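Local coordinates for protein endo-1,4-beta-mannanase (Eisenia fetida, PDB 5Y6T) that probably cleaves internal beta-1,4-mannosidic linkages of mannan, as an endo-acting glycoside hydrolase of family GH5 with features of cold adaptation, at residues W229-Q234 with F238-Y243; M265-W270 with S277-V282; G272-S277 with T309-W314. One frame throughout, in Å; residues are numbered along the deposited sequence. Where two conformers were deposited one is given.

Contact 1: residues W229-Q234 with F238-Y243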
ATOM      1  N   TRP A 229       3.644   5.293   7.484  1.00 17.47           N
ATOM      2  CA  TRP A 229       5.002   5.747   7.253  1.00 19.96           C
ATOM      3  C   TRP A 229       6.040   5.217   8.257  1.00 19.70           C
ATOM      4  O   TRP A 229       7.229   5.255   7.988  1.00 19.08           O
ATOM      5  CB  TRP A 229       5.021   7.261   7.207  1.00 19.34           C
ATOM      6  CG  TRP A 229       5.643   7.971   8.399  1.00 19.57           C
ATOM      7  CD1 TRP A 229       6.823   8.697   8.353  1.00 18.64           C
ATOM      8  CD2 TRP A 229       5.119   8.125   9.736  1.00 19.02           C
ATOM      9  NE1 TRP A 229       7.032   9.275   9.578  1.00 20.51           N
ATOM     10  CE2 TRP A 229       6.005   8.970  10.434  1.00 18.99           C
ATOM     11  CE3 TRP A 229       3.968   7.680  10.413  1.00 20.25           C
ATOM     12  CZ2 TRP A 229       5.808   9.313  11.777  1.00 20.92           C
ATOM     13  CZ3 TRP A 229       3.786   8.014  11.736  1.00 19.30           C
ATOM     14  CH2 TRP A 229       4.700   8.848  12.416  1.00 19.68           C
ATOM     15  N   SER A 230       5.578   4.681   9.365  1.00 20.26           N
ATOM     16  CA  SER A 230       6.437   4.071  10.414  1.00 18.20           C
ATOM     17  C   SER A 230       5.494   3.184  11.272  1.00 19.25           C
ATOM     18  O   SER A 230       4.269   3.174  11.054  1.00 21.61           O
ATOM     19  CB  SER A 230       7.065   5.178  11.249  1.00 20.28           C
ATOM     20  OG  SER A 230       6.129   5.732  12.121  1.00 19.32           O
ATOM     21  N   GLU A 231       6.089   2.395  12.170  1.00 18.92           N
ATOM     22  CA  GLU A 231       5.358   1.548  13.074  1.00 18.64           C
ATOM     23  C   GLU A 231       4.485   2.366  14.009  1.00 20.28           C
ATOM     24  O   GLU A 231       3.598   1.797  14.637  1.00 19.88           O
ATOM     25  CB  GLU A 231       6.315   0.668  13.907  1.00 20.13           C
ATOM     26  CG  GLU A 231       7.191   1.471  14.904  1.00 20.29           C
ATOM     27  CD  GLU A 231       8.516   1.995  14.318  1.00 21.48           C
ATOM     28  OE1 GLU A 231       8.658   2.113  13.078  1.00 21.86           O
ATOM     29  OE2 GLU A 231       9.363   2.382  15.180  1.00 22.82           O
ATOM     30  N   ARG A 232       4.774   3.680  14.166  1.00 20.62           N
ATOM     31  CA  ARG A 232       4.154   4.475  15.181  1.00 21.00           C
ATOM     32  C   ARG A 232       2.652   4.611  15.061  1.00 21.43           C
ATOM     33  O   ARG A 232       1.986   4.982  16.034  1.00 22.97           O
ATOM     34  CB  ARG A 232       4.755   5.878  15.211  1.00 21.40           C
ATOM     35  CG  ARG A 232       6.255   5.942  15.476  1.00 21.36           C
ATOM     36  CD  ARG A 232       6.602   7.422  15.505  1.00 22.62           C
ATOM     37  NE  ARG A 232       8.036   7.710  15.518  1.00 25.16           N
ATOM     38  CZ  ARG A 232       8.859   7.774  14.468  1.00 26.35           C
ATOM     39  NH1 ARG A 232       8.491   7.437  13.240  1.00 25.65           N
ATOM     40  NH2 ARG A 232      10.137   8.126  14.699  1.00 27.60           N
ATOM     41  N   ALA A 233       2.090   4.347  13.860  1.00 21.15           N
ATOM     42  CA  ALA A 233       0.665   4.371  13.660  1.00 21.05           C
ATOM     43  C   ALA A 233      -0.029   3.018  13.437  1.00 19.40           C
ATOM     44  O   ALA A 233      -1.247   2.991  13.146  1.00 20.48           O
ATOM     45  CB  ALA A 233       0.373   5.294  12.485  1.00 22.16           C
ATOM     46  N   GLN A 234       0.718   1.913  13.604  1.00 19.76           N
ATOM     47  CA  GLN A 234       0.160   0.593  13.372  1.00 19.30           C
ATOM     48  C   GLN A 234       0.528  -0.412  14.430  1.00 19.62           C
ATOM     49  O   GLN A 234       0.655  -1.587  14.153  1.00 21.29           O
ATOM     50  CB  GLN A 234       0.508   0.119  11.973  1.00 19.39           C
ATOM     51  CG  GLN A 234      -0.474   0.665  10.960  1.00 19.25           C
ATOM     52  CD  GLN A 234      -0.427   0.065   9.559  1.00 22.36           C
ATOM     53  OE1 GLN A 234      -0.246  -1.113   9.417  1.00 20.49           O
ATOM     54  NE2 GLN A 234      -0.739   0.893   8.527  1.00 20.35           N
ATOM     55  N   PHE A 238       4.883  -0.615  22.290  1.00 23.46           N
ATOM     56  CA  PHE A 238       6.020   0.308  22.225  1.00 24.06           C
ATOM     57  C   PHE A 238       5.662   1.777  22.453  1.00 25.13           C
ATOM     58  O   PHE A 238       6.427   2.676  22.065  1.00 24.59           O
ATOM     59  CB  PHE A 238       6.787   0.187  20.873  1.00 24.28           C
ATOM     60  CG  PHE A 238       7.376  -1.157  20.595  1.00 24.54           C
ATOM     61  CD1 PHE A 238       8.589  -1.537  21.199  1.00 27.49           C
ATOM     62  CD2 PHE A 238       6.773  -2.023  19.724  1.00 22.63           C
ATOM     63  CE1 PHE A 238       9.137  -2.780  20.933  1.00 27.59           C
ATOM     64  CE2 PHE A 238       7.330  -3.248  19.417  1.00 21.69           C
ATOM     65  CZ  PHE A 238       8.509  -3.630  20.039  1.00 26.18           C
ATOM     66  N   GLY A 239       4.519   2.023  23.080  1.00 25.49           N
ATOM     67  CA  GLY A 239       4.057   3.388  23.309  1.00 26.39           C
ATOM     68  C   GLY A 239       3.361   4.026  22.157  1.00 24.09           C
ATOM     69  O   GLY A 239       3.035   5.223  22.171  1.00 24.53           O
ATOM     70  N   TRP A 240       3.126   3.252  21.095  1.00 21.10           N
ATOM     71  CA  TRP A 240       2.516   3.767  19.880  1.00 20.54           C
ATOM     72  C   TRP A 240       1.020   3.562  19.876  1.00 20.75           C
ATOM     73  O   TRP A 240       0.464   3.119  20.874  1.00 21.81           O
ATOM     74  CB  TRP A 240       3.169   3.180  18.609  1.00 21.31           C
ATOM     75  CG  TRP A 240       4.693   3.351  18.581  1.00 20.87           C
ATOM     76  CD1 TRP A 240       5.596   2.341  18.383  1.00 22.66           C
ATOM     77  CD2 TRP A 240       5.463   4.552  18.750  1.00 21.00           C
ATOM     78  NE1 TRP A 240       6.870   2.852  18.398  1.00 21.70           N
ATOM     79  CE2 TRP A 240       6.820   4.198  18.646  1.00 20.33           C
ATOM     80  CE3 TRP A 240       5.130   5.927  18.944  1.00 23.81           C
ATOM     81  CZ2 TRP A 240       7.862   5.131  18.763  1.00 21.95           C
ATOM     82  CZ3 TRP A 240       6.183   6.853  19.040  1.00 24.85           C
ATOM     83  CH2 TRP A 240       7.528   6.446  18.937  1.00 23.74           C
ATOM     84  N   ARG A 241       0.331   3.835  18.773  1.00 19.74           N
ATOM     85  CA  ARG A 241      -1.062   3.479  18.654  1.00 21.11           C
ATOM     86  C   ARG A 241      -1.336   2.931  17.249  1.00 21.66           C
ATOM     87  O   ARG A 241      -0.756   3.391  16.253  1.00 23.02           O
ATOM     88  CB  ARG A 241      -1.918   4.736  18.887  1.00 20.68           C
ATOM     89  CG  ARG A 241      -3.435   4.542  18.656  1.00 22.71           C
ATOM     90  CD  ARG A 241      -4.271   5.652  19.281  1.00 21.59           C
ATOM     91  NE  ARG A 241      -4.177   5.568  20.733  1.00 23.60           N
ATOM     92  CZ  ARG A 241      -4.009   6.588  21.584  1.00 27.07           C
ATOM     93  NH1 ARG A 241      -3.968   7.809  21.153  1.00 25.42           N
ATOM     94  NH2 ARG A 241      -3.876   6.362  22.878  1.00 31.81           N
ATOM     95  N   ASN A 242      -2.255   2.022  17.163  1.00 21.06           N
ATOM     96  CA  ASN A 242      -2.705   1.489  15.880  1.00 19.47           C
ATOM     97  C   ASN A 242      -4.000   2.148  15.402  1.00 21.03           C
ATOM     98  O   ASN A 242      -5.098   1.890  15.936  1.00 20.95           O
ATOM     99  CB  ASN A 242      -2.838  -0.036  15.934  1.00 20.22           C
ATOM    100  CG  ASN A 242      -3.085  -0.645  14.569  1.00 21.75           C
ATOM    101  OD1 ASN A 242      -3.395   0.023  13.604  1.00 21.31           O
ATOM    102  ND2 ASN A 242      -2.920  -1.943  14.489  1.00 22.92           N
ATOM    103  N   TYR A 243      -3.857   3.050  14.448  1.00 19.48           N
ATOM    104  CA  TYR A 243      -4.952   3.881  13.988  1.00 19.60           C
ATOM    105  C   TYR A 243      -5.810   3.202  12.959  1.00 19.76           C
ATOM    106  O   TYR A 243      -6.842   3.722  12.597  1.00 20.39           O
ATOM    107  CB  TYR A 243      -4.406   5.187  13.453  1.00 20.14           C
ATOM    108  CG  TYR A 243      -3.854   6.000  14.516  1.00 20.59           C
ATOM    109  CD1 TYR A 243      -4.676   6.798  15.330  1.00 22.61           C
ATOM    110  CD2 TYR A 243      -2.476   6.033  14.744  1.00 20.14           C
ATOM    111  CE1 TYR A 243      -4.131   7.520  16.346  1.00 20.79           C
ATOM    112  CE2 TYR A 243      -1.913   6.779  15.794  1.00 21.36           C
ATOM    113  CZ  TYR A 243      -2.768   7.547  16.588  1.00 20.86           C
ATOM    114  OH  TYR A 243      -2.228   8.289  17.625  1.00 21.52           O
TER
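Arg-232 lays the aliphatic part of its side chain over one face of the Trp-240 indole. Its CG stands 3.4 Å from the centroid of the six-membered ring, almost on the ring normal, a CH-pi contact. With CG anti to the carbonyl carbon (chi1 -59°), the chain runs on extended over the same ring, with CD 3.6 Å from Trp-240 CZ3. By the time it reaches the guanidinium, that plane is turned 72° from the indole; the methylenes make the CH-pi contact. On the opposite face Phe-238 O sits toward the rim, and the CG of Glu-231 approaches Trp-240 NE1 obliquely.

Beyond the indole the backbones join. Tyr-243 N gives a nearly straight bond to Ala-233 O (2.9 Å), while Arg-241 N makes a weak one to Arg-232 O. The methyl of Ala-233 rests against Tyr-243 CD2 at 3.7 Å.

In the next shell, Ser-230 OG accepts from both Arg-232 N and Arg-232 NH1, the latter at 3.1 Å, steadying the base and the head of the arginine at once. Ser-277 OG bonds to both Trp-240 NE1 and Glu-231 OE2, and Tyr-243 OH reaches Asp-184 O.

The bond from Arg-232 N to Ser-230 OG makes an ST turn, leading into the 3-10 turn 231-233 in the loop after strand 223-228, at one end of the beta/alpha barrel of this GH5 enzyme.

Contact 2: residues M265-W270 with S277-V282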
ATOM      1  N   MET A 265       3.839  -1.554   7.511  1.00 18.72           N
ATOM      2  CA  MET A 265       4.670  -0.539   8.077  1.00 17.95           C
ATOM      3  C   MET A 265       5.821  -0.265   7.166  1.00 19.43           C
ATOM      4  O   MET A 265       6.508  -1.171   6.741  1.00 23.64           O
ATOM      5  CB  MET A 265       5.262  -1.081   9.394  1.00 18.74           C
ATOM      6  CG  MET A 265       4.183  -1.304  10.436  1.00 17.47           C
ATOM      7  SD  MET A 265       4.994  -1.946  11.869  1.00 20.72           S
ATOM      8  CE  MET A 265       3.706  -1.982  13.077  1.00 20.49           C
ATOM      9  N   HIS A 266       6.028   0.987   6.836  1.00 17.96           N
ATOM     10  CA  HIS A 266       7.243   1.434   6.144  1.00 18.14           C
ATOM     11  C   HIS A 266       8.323   1.799   7.161  1.00 18.99           C
ATOM     12  O   HIS A 266       8.005   2.072   8.340  1.00 19.10           O
ATOM     13  CB  HIS A 266       6.927   2.680   5.357  1.00 18.03           C
ATOM     14  CG  HIS A 266       5.842   2.453   4.350  1.00 18.07           C
ATOM     15  ND1 HIS A 266       5.221   3.485   3.664  1.00 18.45           N
ATOM     16  CD2 HIS A 266       5.193   1.321   3.997  1.00 18.34           C
ATOM     17  CE1 HIS A 266       4.300   2.971   2.879  1.00 17.29           C
ATOM     18  NE2 HIS A 266       4.263   1.665   3.059  1.00 18.59           N
ATOM     19  N   THR A 267       9.592   1.710   6.778  1.00 18.09           N
ATOM     20  CA  THR A 267      10.570   2.083   7.768  1.00 18.30           C
ATOM     21  C   THR A 267      11.805   2.608   7.084  1.00 19.70           C
ATOM     22  O   THR A 267      12.354   1.962   6.156  1.00 20.16           O
ATOM     23  CB  THR A 267      10.910   0.951   8.775  1.00 18.83           C
ATOM     24  OG1 THR A 267      11.783   1.465   9.853  1.00 22.06           O
ATOM     25  CG2 THR A 267      11.596  -0.263   8.037  1.00 21.89           C
ATOM     26  N   TYR A 268      12.227   3.767   7.549  1.00 19.75           N
ATOM     27  CA  TYR A 268      13.474   4.383   7.118  1.00 22.20           C
ATOM     28  C   TYR A 268      14.213   4.940   8.301  1.00 22.70           C
ATOM     29  O   TYR A 268      13.593   5.336   9.319  1.00 21.50           O
ATOM     30  CB  TYR A 268      13.169   5.538   6.205  1.00 21.28           C
ATOM     31  CG  TYR A 268      12.486   5.093   4.909  1.00 20.77           C
ATOM     32  CD1 TYR A 268      13.250   4.627   3.819  1.00 20.47           C
ATOM     33  CD2 TYR A 268      11.100   5.134   4.769  1.00 20.29           C
ATOM     34  CE1 TYR A 268      12.642   4.350   2.613  1.00 20.04           C
ATOM     35  CE2 TYR A 268      10.470   4.787   3.581  1.00 20.07           C
ATOM     36  CZ  TYR A 268      11.242   4.354   2.498  1.00 21.30           C
ATOM     37  OH  TYR A 268      10.645   4.061   1.299  1.00 20.23           O
ATOM     38  N   ALA A 269      15.541   5.020   8.135  1.00 23.21           N
ATOM     39  CA  ALA A 269      16.364   5.582   9.188  1.00 24.26           C
ATOM     40  C   ALA A 269      16.296   7.097   9.156  1.00 26.33           C
ATOM     41  O   ALA A 269      15.995   7.729   8.137  1.00 29.08           O
ATOM     42  CB  ALA A 269      17.807   5.073   9.079  1.00 25.13           C
ATOM     43  N   TRP A 270      16.449   7.692  10.322  1.00 26.68           N
ATOM     44  CA  TRP A 270      16.507   9.177  10.409  1.00 25.08           C
ATOM     45  C   TRP A 270      17.857   9.465  11.069  1.00 23.36           C
ATOM     46  O   TRP A 270      18.215   8.881  12.058  1.00 23.49           O
ATOM     47  CB  TRP A 270      15.407   9.673  11.307  1.00 31.37           C
ATOM     48  CG  TRP A 270      15.430  11.146  11.511  1.00 32.28           C
ATOM     49  CD1 TRP A 270      15.755  11.827  12.650  1.00 34.95           C
ATOM     50  CD2 TRP A 270      15.103  12.113  10.533  1.00 41.82           C
ATOM     51  NE1 TRP A 270      15.628  13.177  12.414  1.00 38.04           N
ATOM     52  CE2 TRP A 270      15.240  13.381  11.129  1.00 38.92           C
ATOM     53  CE3 TRP A 270      14.689  12.032   9.200  1.00 48.38           C
ATOM     54  CZ2 TRP A 270      14.985  14.554  10.445  1.00 48.96           C
ATOM     55  CZ3 TRP A 270      14.435  13.211   8.507  1.00 54.42           C
ATOM     56  CH2 TRP A 270      14.581  14.451   9.130  1.00 54.08           C
ATOM     57  N   SER A 277      11.963   0.479  17.621  1.00 21.42           N
ATOM     58  CA  SER A 277      10.771  -0.292  17.367  1.00 21.17           C
ATOM     59  C   SER A 277      10.488  -0.475  15.824  1.00 20.15           C
ATOM     60  O   SER A 277       9.407  -0.945  15.456  1.00 20.90           O
ATOM     61  CB  SER A 277       9.566   0.369  18.049  1.00 20.38           C
ATOM     62  OG  SER A 277       9.454   1.724  17.626  1.00 21.53           O
ATOM     63  N   SER A 278      11.484  -0.137  14.999  1.00 20.68           N
ATOM     64  CA  SER A 278      11.426  -0.363  13.555  1.00 21.25           C
ATOM     65  C   SER A 278      11.138  -1.819  13.262  1.00 19.97           C
ATOM     66  O   SER A 278      11.772  -2.711  13.905  1.00 19.97           O
ATOM     67  CB  SER A 278      12.760  -0.020  12.898  1.00 21.90           C
ATOM     68  OG  SER A 278      12.732  -0.422  11.529  1.00 20.09           O
ATOM     69  N   PRO A 279      10.289  -2.083  12.236  1.00 19.15           N
ATOM     70  CA  PRO A 279      10.067  -3.470  11.888  1.00 18.67           C
ATOM     71  C   PRO A 279      11.261  -4.184  11.324  1.00 19.18           C
ATOM     72  O   PRO A 279      11.250  -5.445  11.287  1.00 20.04           O
ATOM     73  CB  PRO A 279       8.903  -3.425  10.909  1.00 19.29           C
ATOM     74  CG  PRO A 279       8.987  -2.056  10.260  1.00 20.52           C
ATOM     75  CD  PRO A 279       9.458  -1.177  11.400  1.00 22.57           C
ATOM     76  N   LEU A 280      12.281  -3.448  10.899  1.00 19.92           N
ATOM     77  CA  LEU A 280      13.535  -4.125  10.560  1.00 21.28           C
ATOM     78  C   LEU A 280      14.447  -4.442  11.758  1.00 22.14           C
ATOM     79  O   LEU A 280      15.419  -5.193  11.602  1.00 22.90           O
ATOM     80  CB  LEU A 280      14.285  -3.305   9.541  1.00 20.06           C
ATOM     81  CG  LEU A 280      13.738  -3.318   8.118  1.00 19.48           C
ATOM     82  CD1 LEU A 280      14.463  -2.306   7.266  1.00 21.18           C
ATOM     83  CD2 LEU A 280      13.860  -4.706   7.474  1.00 20.64           C
ATOM     84  N   LEU A 281      14.028  -4.037  12.957  1.00 22.33           N
ATOM     85  CA  LEU A 281      14.783  -4.290  14.204  1.00 19.99           C
ATOM     86  C   LEU A 281      14.108  -5.162  15.208  1.00 21.89           C
ATOM     87  O   LEU A 281      14.757  -5.676  16.150  1.00 21.69           O
ATOM     88  CB  LEU A 281      15.163  -2.964  14.863  1.00 24.13           C
ATOM     89  CG  LEU A 281      16.434  -2.269  14.324  1.00 24.39           C
ATOM     90  CD1 LEU A 281      16.317  -1.855  12.888  1.00 25.22           C
ATOM     91  CD2 LEU A 281      16.788  -1.089  15.224  1.00 26.17           C
ATOM     92  N   VAL A 282      12.770  -5.299  15.109  1.00 21.64           N
ATOM     93  CA  VAL A 282      11.998  -6.115  16.034  1.00 21.34           C
ATOM     94  C   VAL A 282      11.238  -7.148  15.232  1.00 21.77           C
ATOM     95  O   VAL A 282      10.882  -6.898  14.055  1.00 21.07           O
ATOM     96  CB  VAL A 282      11.038  -5.296  16.892  1.00 22.13           C
ATOM     97  CG1 VAL A 282      11.778  -4.197  17.661  1.00 24.98           C
ATOM     98  CG2 VAL A 282       9.904  -4.719  16.073  1.00 23.39           C
TER
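Thr-267 and Ser-278 meet through their hydroxyls, OG1 to OG at 2.7 Å, in the one hydrogen bond that joins the two segments; either oxygen could be the donor. Both hydroxyls are swung anti to their own backbone N (chi1 -173° in Thr-267, 172° in Ser-278), which brings them together from the two segments. Ser-278 OG also accepts from Leu-280 N at 3.1 Å, closing an ST turn. Its backbone O takes the N-H groups of Leu-281 and Val-282 further along, so this serine holds the start of a compact turn with its side chain and its backbone alike.

Apolar contacts lie beside that pair. The ring of Pro-279 lies against Thr-267, with CD 3.7 Å from CB, and its CG reaches Met-265 CB at 3.9 Å. The methyl CG2 of Thr-267 packs on Leu-280 CD1 at 3.6 Å, the two side chains crossing at a slant. Pro-279 and Leu-280 also touch Ile-295 of strand 293-297, so the turn packs against both of these neighbouring parallel strands of the barrel. Tyr-274 closes in on both Thr-267 and Leu-280.

An alanine in place of Ser-278 would lack the hydroxyl and is likely to leave Thr-267 OG1 without this mate and Leu-280 N without its side-chain acceptor, freeing the turn to shift.

All five touching residues are buried, and the chemistry is that of a mostly greasy interface whose two hydroxyl oxygens are paired with each other, that of Ser-278 being gripped by Leu-280 N as well.

Contact 3: residues G272-S277 with T309-W314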
ATOM      1  N   GLY A 272      20.679   8.440  10.206  1.00 33.06           N
ATOM      2  CA  GLY A 272      21.447   7.205  10.231  1.00 30.81           C
ATOM      3  C   GLY A 272      21.120   6.123  11.238  1.00 27.35           C
ATOM      4  O   GLY A 272      21.863   5.135  11.355  1.00 29.17           O
ATOM      5  N   ALA A 273      19.972   6.256  11.915  1.00 23.03           N
ATOM      6  CA  ALA A 273      19.486   5.258  12.830  1.00 25.69           C
ATOM      7  C   ALA A 273      17.991   4.968  12.657  1.00 23.31           C
ATOM      8  O   ALA A 273      17.200   5.879  12.484  1.00 23.92           O
ATOM      9  CB  ALA A 273      19.703   5.724  14.288  1.00 27.21           C
ATOM     10  N   TYR A 274      17.652   3.696  12.683  1.00 24.38           N
ATOM     11  CA  TYR A 274      16.251   3.321  12.780  1.00 22.87           C
ATOM     12  C   TYR A 274      15.776   3.590  14.198  1.00 26.26           C
ATOM     13  O   TYR A 274      16.576   3.583  15.169  1.00 24.80           O
ATOM     14  CB  TYR A 274      16.108   1.841  12.471  1.00 22.57           C
ATOM     15  CG  TYR A 274      16.225   1.491  11.017  1.00 21.79           C
ATOM     16  CD1 TYR A 274      15.202   1.808  10.096  1.00 21.22           C
ATOM     17  CD2 TYR A 274      17.313   0.746  10.540  1.00 24.19           C
ATOM     18  CE1 TYR A 274      15.302   1.411   8.762  1.00 21.54           C
ATOM     19  CE2 TYR A 274      17.440   0.404   9.191  1.00 23.98           C
ATOM     20  CZ  TYR A 274      16.442   0.704   8.325  1.00 23.33           C
ATOM     21  OH  TYR A 274      16.491   0.282   7.022  1.00 22.64           O
ATOM     22  N   THR A 275      14.464   3.831  14.356  1.00 22.80           N
ATOM     23  CA  THR A 275      13.829   3.670  15.669  1.00 22.69           C
ATOM     24  C   THR A 275      14.053   2.284  16.243  1.00 22.80           C
ATOM     25  O   THR A 275      14.154   1.267  15.512  1.00 23.99           O
ATOM     26  CB  THR A 275      12.310   3.888  15.543  1.00 24.69           C
ATOM     27  OG1 THR A 275      11.813   3.114  14.445  1.00 25.90           O
ATOM     28  CG2 THR A 275      11.990   5.358  15.313  1.00 25.41           C
ATOM     29  N   SER A 276      14.084   2.209  17.571  1.00 24.18           N
ATOM     30  CA  SER A 276      14.322   0.917  18.228  1.00 23.44           C
ATOM     31  C   SER A 276      13.133  -0.054  18.019  1.00 23.54           C
ATOM     32  O   SER A 276      13.309  -1.264  18.165  1.00 25.21           O
ATOM     33  CB  SER A 276      14.664   1.138  19.709  1.00 26.27           C
ATOM     34  OG  SER A 276      13.556   1.784  20.340  1.00 30.55           O
ATOM     35  N   SER A 277      11.963   0.479  17.621  1.00 21.42           N
ATOM     36  CA  SER A 277      10.771  -0.292  17.367  1.00 21.17           C
ATOM     37  C   SER A 277      10.488  -0.475  15.824  1.00 20.15           C
ATOM     38  O   SER A 277       9.407  -0.945  15.456  1.00 20.90           O
ATOM     39  CB  SER A 277       9.566   0.369  18.049  1.00 20.38           C
ATOM     40  OG  SER A 277       9.454   1.724  17.626  1.00 21.53           O
ATOM     41  N   THR A 309      20.084  -7.174   1.538  1.00 22.70           N
ATOM     42  CA  THR A 309      19.846  -8.589   1.817  0.70 25.44           C
ATOM     43  C   THR A 309      19.486  -8.795   3.280  1.00 22.49           C
ATOM     44  O   THR A 309      18.655  -9.638   3.603  1.00 24.40           O
ATOM     45  CB  THR A 309      21.087  -9.394   1.369  0.70 28.15           C
ATOM     46  OG1 THR A 309      21.157  -9.327  -0.075  0.70 30.20           O
ATOM     47  CG2 THR A 309      21.011 -10.805   1.813  0.70 31.35           C
ATOM     48  N   ASP A 310      20.187  -8.084   4.180  1.00 22.81           N
ATOM     49  CA  ASP A 310      19.854  -8.129   5.597  1.00 23.66           C
ATOM     50  C   ASP A 310      18.364  -7.758   5.850  1.00 23.40           C
ATOM     51  O   ASP A 310      17.704  -8.372   6.707  1.00 23.38           O
ATOM     52  CB  ASP A 310      20.694  -7.141   6.406  1.00 26.40           C
ATOM     53  CG  ASP A 310      22.152  -7.549   6.562  1.00 31.76           C
ATOM     54  OD1 ASP A 310      22.500  -8.768   6.436  1.00 30.94           O
ATOM     55  OD2 ASP A 310      22.925  -6.570   6.737  1.00 35.93           O
ATOM     56  N   GLN A 311      17.881  -6.771   5.117  1.00 18.89           N
ATOM     57  CA  GLN A 311      16.562  -6.272   5.324  1.00 22.52           C
ATOM     58  C   GLN A 311      15.526  -7.284   4.833  1.00 20.55           C
ATOM     59  O   GLN A 311      14.603  -7.643   5.574  1.00 20.72           O
ATOM     60  CB  GLN A 311      16.441  -4.935   4.626  1.00 19.31           C
ATOM     61  CG  GLN A 311      17.309  -3.816   5.175  1.00 22.13           C
ATOM     62  CD  GLN A 311      17.353  -2.577   4.334  1.00 21.82           C
ATOM     63  OE1 GLN A 311      17.431  -2.644   3.090  1.00 22.98           O
ATOM     64  NE2 GLN A 311      17.285  -1.400   4.978  1.00 22.89           N
ATOM     65  N   PHE A 312      15.657  -7.779   3.605  1.00 21.92           N
ATOM     66  CA  PHE A 312      14.734  -8.840   3.115  1.00 20.50           C
ATOM     67  C   PHE A 312      14.812 -10.076   3.980  1.00 20.37           C
ATOM     68  O   PHE A 312      13.745 -10.699   4.303  1.00 20.58           O
ATOM     69  CB  PHE A 312      15.005  -9.239   1.695  1.00 21.97           C
ATOM     70  CG  PHE A 312      14.411  -8.285   0.678  1.00 19.64           C
ATOM     71  CD1 PHE A 312      15.109  -7.172   0.254  1.00 20.05           C
ATOM     72  CD2 PHE A 312      13.181  -8.582   0.097  1.00 20.66           C
ATOM     73  CE1 PHE A 312      14.575  -6.301  -0.696  1.00 21.16           C
ATOM     74  CE2 PHE A 312      12.603  -7.708  -0.832  1.00 20.43           C
ATOM     75  CZ  PHE A 312      13.318  -6.594  -1.291  1.00 20.83           C
ATOM     76  N   ASP A 313      16.012 -10.423   4.432  1.00 20.21           N
ATOM     77  CA  ASP A 313      16.159 -11.589   5.284  1.00 20.75           C
ATOM     78  C   ASP A 313      15.368 -11.433   6.605  1.00 19.24           C
ATOM     79  O   ASP A 313      14.765 -12.365   7.085  1.00 22.88           O
ATOM     80  CB  ASP A 313      17.653 -11.940   5.567  1.00 22.13           C
ATOM     81  CG  ASP A 313      17.795 -13.338   6.158  1.00 27.41           C
ATOM     82  OD1 ASP A 313      17.654 -14.318   5.369  1.00 25.53           O
ATOM     83  OD2 ASP A 313      17.901 -13.460   7.408  1.00 24.36           O
ATOM     84  N   TRP A 314      15.463 -10.278   7.215  1.00 21.37           N
ATOM     85  CA  TRP A 314      14.821  -9.996   8.478  1.00 22.05           C
ATOM     86  C   TRP A 314      13.318 -10.143   8.279  1.00 21.54           C
ATOM     87  O   TRP A 314      12.650 -10.754   9.058  1.00 21.39           O
ATOM     88  CB  TRP A 314      15.170  -8.597   8.943  1.00 19.52           C
ATOM     89  CG  TRP A 314      14.541  -8.267  10.261  1.00 22.45           C
ATOM     90  CD1 TRP A 314      13.358  -7.653  10.493  1.00 23.23           C
ATOM     91  CD2 TRP A 314      15.072  -8.620  11.549  1.00 20.83           C
ATOM     92  NE1 TRP A 314      13.081  -7.630  11.846  1.00 23.33           N
ATOM     93  CE2 TRP A 314      14.151  -8.193  12.511  1.00 22.62           C
ATOM     94  CE3 TRP A 314      16.269  -9.274  11.969  1.00 24.91           C
ATOM     95  CZ2 TRP A 314      14.377  -8.351  13.925  1.00 23.34           C
ATOM     96  CZ3 TRP A 314      16.491  -9.445  13.351  1.00 25.10           C
ATOM     97  CH2 TRP A 314      15.511  -9.018  14.314  1.00 25.54           C
TER
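Tyr-274 puts its phenol oxygen against the amide of Gln-311, and this is where the two segments meet: OH to NE2 is 2.8 Å. The amide nitrogen comes at the edge of the phenol, near the plane of the ring. Ring and amide planes are turned 63° apart, and the two side chains cross at about a right angle. The bond itself is weak, for the N-H...O angle is only 122° despite the short separation. A stronger partner for NE2 lies outside the segments, at Ser-299 O, so the amide is held mainly by that carbonyl, with the tyrosine oxygen as a second, weaker acceptor.

Length makes the contact possible. The nearest CA atoms, those of Tyr-274 and Gln-311, are 12.2 Å apart, and both residues direct CB toward the other segment. Gln-311 has CG anti to its carbonyl carbon (chi1 -65°) and then stretches out, which carries the amide well clear of the helix.

Neighbours pack along both side chains. The Tyr-274 side chain is flanked by Thr-267 and Leu-280, while that of Gln-311 touches Phe-298. One turn further along the helix, Trp-314 NE1 bonds to Val-282 O, a second tie to the same loop.

Both meeting residues are buried. The arrangement is typical of a beta/alpha barrel, where a loop following a strand, here 262-266, reaches over to a helix of the outer layer, here 308-317.

In the fold
All three contacts involve loops that follow strands of the barrel, but they differ in burial and chemistry. Contact 1 lies within one loop, after strand 223-228, and combines a CH-pi contact on an indole with backbone bonds; its Arg-232 and Trp-240 are partly exposed, whereas the touching residues of contacts 2 and 3 are all buried. Contact 2 lays a later loop against the end of strand 262-266, mostly by apolar packing. Contact 3 carries that same loop to helix 308-317 through a small, weakly bonded polar touch. Contacts 2 and 3 share Ser-277, their centres about 6 Å apart. Glu-231 joins the first loop to the second, its OE2 meeting Thr-275 OG1 at 2.7 Å.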